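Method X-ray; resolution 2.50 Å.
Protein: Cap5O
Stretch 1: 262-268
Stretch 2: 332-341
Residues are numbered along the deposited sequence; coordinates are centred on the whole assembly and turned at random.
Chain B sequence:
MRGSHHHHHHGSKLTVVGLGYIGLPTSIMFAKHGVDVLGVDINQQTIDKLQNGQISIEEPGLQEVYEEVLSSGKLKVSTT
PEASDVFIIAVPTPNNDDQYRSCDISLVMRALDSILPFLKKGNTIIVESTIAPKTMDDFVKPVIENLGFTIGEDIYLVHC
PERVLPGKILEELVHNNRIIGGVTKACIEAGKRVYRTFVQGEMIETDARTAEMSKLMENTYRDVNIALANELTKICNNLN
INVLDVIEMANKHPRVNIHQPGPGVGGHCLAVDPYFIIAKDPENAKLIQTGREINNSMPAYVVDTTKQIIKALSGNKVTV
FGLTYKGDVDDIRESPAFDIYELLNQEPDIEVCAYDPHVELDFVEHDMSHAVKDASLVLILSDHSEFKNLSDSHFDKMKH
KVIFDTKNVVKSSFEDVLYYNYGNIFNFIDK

Stretch 1 (262-268) GPGVGGH
Stretch 2, residues 332-341: IRESPAFDIY

An irregular, glycine-rich segment, 262-268, lies against the start of a helix in the same chain. That helix begins at Pro336, a first-turn position where the amide hydrogen that proline lacks is not needed for the helical pattern, and Ser335 (chi1 t) caps it: Phe338 N donates to Ser335 OG at 3.0 Å. Asp339 N to Ser335 O, also 3.0 Å, opens the helical backbone pattern.

Gly262, nearly fully extended (phi/psi -166/-167), makes no contact; a CB here would strike Pro263 CD of its own stretch. Pro263 (-80/0, C-gamma endo) points toward the helix. Its CB packs 3.5 Å from Ile340 CD1, an apolar contact reached by Ile340 in the m,t rotamer, while Pro263 O lies 3.6 Å from Pro336 CB.

Gly264 adopts 137/-169, where a CB would jam against the preceding carbonyl oxygen and also clash with Pro336 CB. Without one, the backbone comes close: the CA atoms of Gly264 and Pro336 are 5.2 Å apart, and Gly264 C sits 3.6 Å from Pro336 CG. Val265 (-127/145, chi1 t) turns its side chain away, leaving its N 3.8 Å from Pro336 CG. The compact, C-gamma endo ring of Pro336 thus packs against backbone.

Gly266 (-133/-158) continues the register, with stretch 2 running backward as stretch 1 advances; its CA lies 5.0 Å from Ser335 CA. Its CA also approaches Glu334 O to 2.9 Å, so a CB, directed toward that oxygen, would clash. Gly267 then turns with positive phi (46/-121), a conformation favouring glycine, and its N donates to Glu334 O at 3.1 Å with an angle of 147°. This is the only hydrogen bond between the stretches; it uses the backbone of Glu334, itself at 48/56, with an m,m side chain. His268 (-24/153, chi1 p, chi2 -90°) points away and makes no contact.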

# COMPACT_ATOMS: atom_id res chain seq x y z
N GLY B 262 7.94 -1.52 12.32
CA GLY B 262 7.77 -1.84 13.73
C GLY B 262 8.19 -3.24 14.11
O GLY B 262 8.83 -3.95 13.33
N PRO B 263 7.82 -3.68 15.32
CA PRO B 263 8.22 -5.03 15.77
C PRO B 263 7.37 -6.20 15.24
O PRO B 263 7.61 -7.36 15.56
CB PRO B 263 8.11 -4.91 17.30
CG PRO B 263 7.07 -3.86 17.54
CD PRO B 263 7.07 -2.95 16.35
N GLY B 264 6.38 -5.86 14.42
CA GLY B 264 5.42 -6.80 13.86
C GLY B 264 4.02 -6.22 13.92
O GLY B 264 3.85 -5.02 14.19
N VAL B 265 3.02 -7.05 13.64
CA VAL B 265 1.60 -6.66 13.58
C VAL B 265 0.79 -7.59 14.49
O VAL B 265 1.12 -8.77 14.59
CB VAL B 265 1.07 -6.62 12.11
CG1 VAL B 265 -0.39 -6.20 12.05
CG2 VAL B 265 1.90 -5.69 11.25
N GLY B 266 -0.25 -7.06 15.13
CA GLY B 266 -1.11 -7.84 16.01
C GLY B 266 -2.59 -7.64 15.77
O GLY B 266 -2.98 -7.22 14.69
N GLY B 267 -3.39 -7.94 16.80
CA GLY B 267 -4.85 -7.84 16.80
C GLY B 267 -5.59 -8.40 15.59
O GLY B 267 -5.49 -9.59 15.27
N HIS B 268 -6.35 -7.51 14.92
CA HIS B 268 -7.19 -7.65 13.71
C HIS B 268 -6.88 -8.78 12.70
O HIS B 268 -5.73 -9.19 12.55
CB HIS B 268 -7.21 -6.30 12.96
CG HIS B 268 -5.84 -5.73 12.69
ND1 HIS B 268 -5.21 -4.89 13.60
CD2 HIS B 268 -5.02 -5.92 11.63
CE1 HIS B 268 -4.04 -4.59 13.06
NE2 HIS B 268 -3.88 -5.18 11.88
N ILE B 332 -2.80 -7.57 25.47
CA ILE B 332 -1.59 -8.36 25.25
C ILE B 332 -1.87 -9.49 24.21
O ILE B 332 -0.96 -10.22 23.82
CB ILE B 332 -1.07 -8.90 26.61
CG1 ILE B 332 0.45 -9.09 26.61
CG2 ILE B 332 -1.81 -10.18 27.07
CD1 ILE B 332 1.09 -9.12 28.02
N ARG B 333 -3.16 -9.62 23.82
CA ARG B 333 -3.67 -10.62 22.88
C ARG B 333 -3.11 -10.35 21.50
O ARG B 333 -3.22 -9.22 21.00
CB ARG B 333 -5.22 -10.58 22.84
CG ARG B 333 -5.92 -11.08 24.09
CD ARG B 333 -7.43 -11.02 23.95
NE ARG B 333 -7.98 -9.71 24.31
CZ ARG B 333 -9.28 -9.44 24.44
NH1 ARG B 333 -10.18 -10.39 24.23
NH2 ARG B 333 -9.68 -8.22 24.77
N GLU B 334 -2.52 -11.39 20.88
CA GLU B 334 -1.91 -11.35 19.54
C GLU B 334 -0.99 -10.14 19.41
O GLU B 334 -1.19 -9.29 18.55
CB GLU B 334 -3.01 -11.37 18.44
CG GLU B 334 -3.61 -12.73 18.19
CD GLU B 334 -2.69 -13.67 17.45
OE1 GLU B 334 -2.54 -13.51 16.22
OE2 GLU B 334 -2.08 -14.55 18.11
N SER B 335 -0.01 -10.04 20.32
CA SER B 335 0.94 -8.93 20.39
C SER B 335 2.35 -9.32 19.90
O SER B 335 2.96 -10.28 20.41
CB SER B 335 1.00 -8.39 21.82
OG SER B 335 2.21 -7.73 22.11
N PRO B 336 2.91 -8.56 18.94
CA PRO B 336 4.29 -8.85 18.51
C PRO B 336 5.32 -8.52 19.62
O PRO B 336 6.35 -9.18 19.72
CB PRO B 336 4.46 -8.00 17.25
CG PRO B 336 3.50 -6.84 17.44
CD PRO B 336 2.35 -7.38 18.25
N ALA B 337 5.00 -7.54 20.49
CA ALA B 337 5.81 -7.10 21.65
C ALA B 337 5.92 -8.25 22.69
O ALA B 337 7.00 -8.50 23.22
CB ALA B 337 5.19 -5.87 22.28
N PHE B 338 4.80 -8.95 22.94
CA PHE B 338 4.78 -10.09 23.85
C PHE B 338 5.51 -11.24 23.22
O PHE B 338 6.22 -11.95 23.93
CB PHE B 338 3.35 -10.52 24.23
CG PHE B 338 3.39 -11.53 25.35
CD1 PHE B 338 3.51 -11.12 26.67
CD2 PHE B 338 3.42 -12.89 25.07
CE1 PHE B 338 3.59 -12.06 27.70
CE2 PHE B 338 3.54 -13.83 26.10
CZ PHE B 338 3.62 -13.40 27.41
N ASP B 339 5.35 -11.44 21.89
CA ASP B 339 6.04 -12.49 21.14
C ASP B 339 7.56 -12.38 21.26
O ASP B 339 8.22 -13.40 21.47
CB ASP B 339 5.59 -12.48 19.68
CG ASP B 339 4.21 -13.09 19.51
OD1 ASP B 339 3.79 -13.29 18.34
OD2 ASP B 339 3.56 -13.39 20.54
N ILE B 340 8.07 -11.13 21.27
CA ILE B 340 9.50 -10.82 21.42
C ILE B 340 9.94 -11.16 22.84
O ILE B 340 10.95 -11.85 22.99
CB ILE B 340 9.84 -9.34 21.00
CG1 ILE B 340 9.60 -9.14 19.48
CG2 ILE B 340 11.28 -8.98 21.34
CD1 ILE B 340 9.28 -7.77 19.02
N TYR B 341 9.18 -10.70 23.85
CA TYR B 341 9.45 -10.93 25.28
C TYR B 341 9.60 -12.42 25.59
O TYR B 341 10.57 -12.81 26.21
CB TYR B 341 8.33 -10.29 26.15
CG TYR B 341 8.29 -10.77 27.58
CD1 TYR B 341 9.19 -10.28 28.53
CD2 TYR B 341 7.38 -11.74 27.99
CE1 TYR B 341 9.18 -10.74 29.85
CE2 TYR B 341 7.36 -12.21 29.31
CZ TYR B 341 8.25 -11.70 30.23
OH TYR B 341 8.22 -12.15 31.52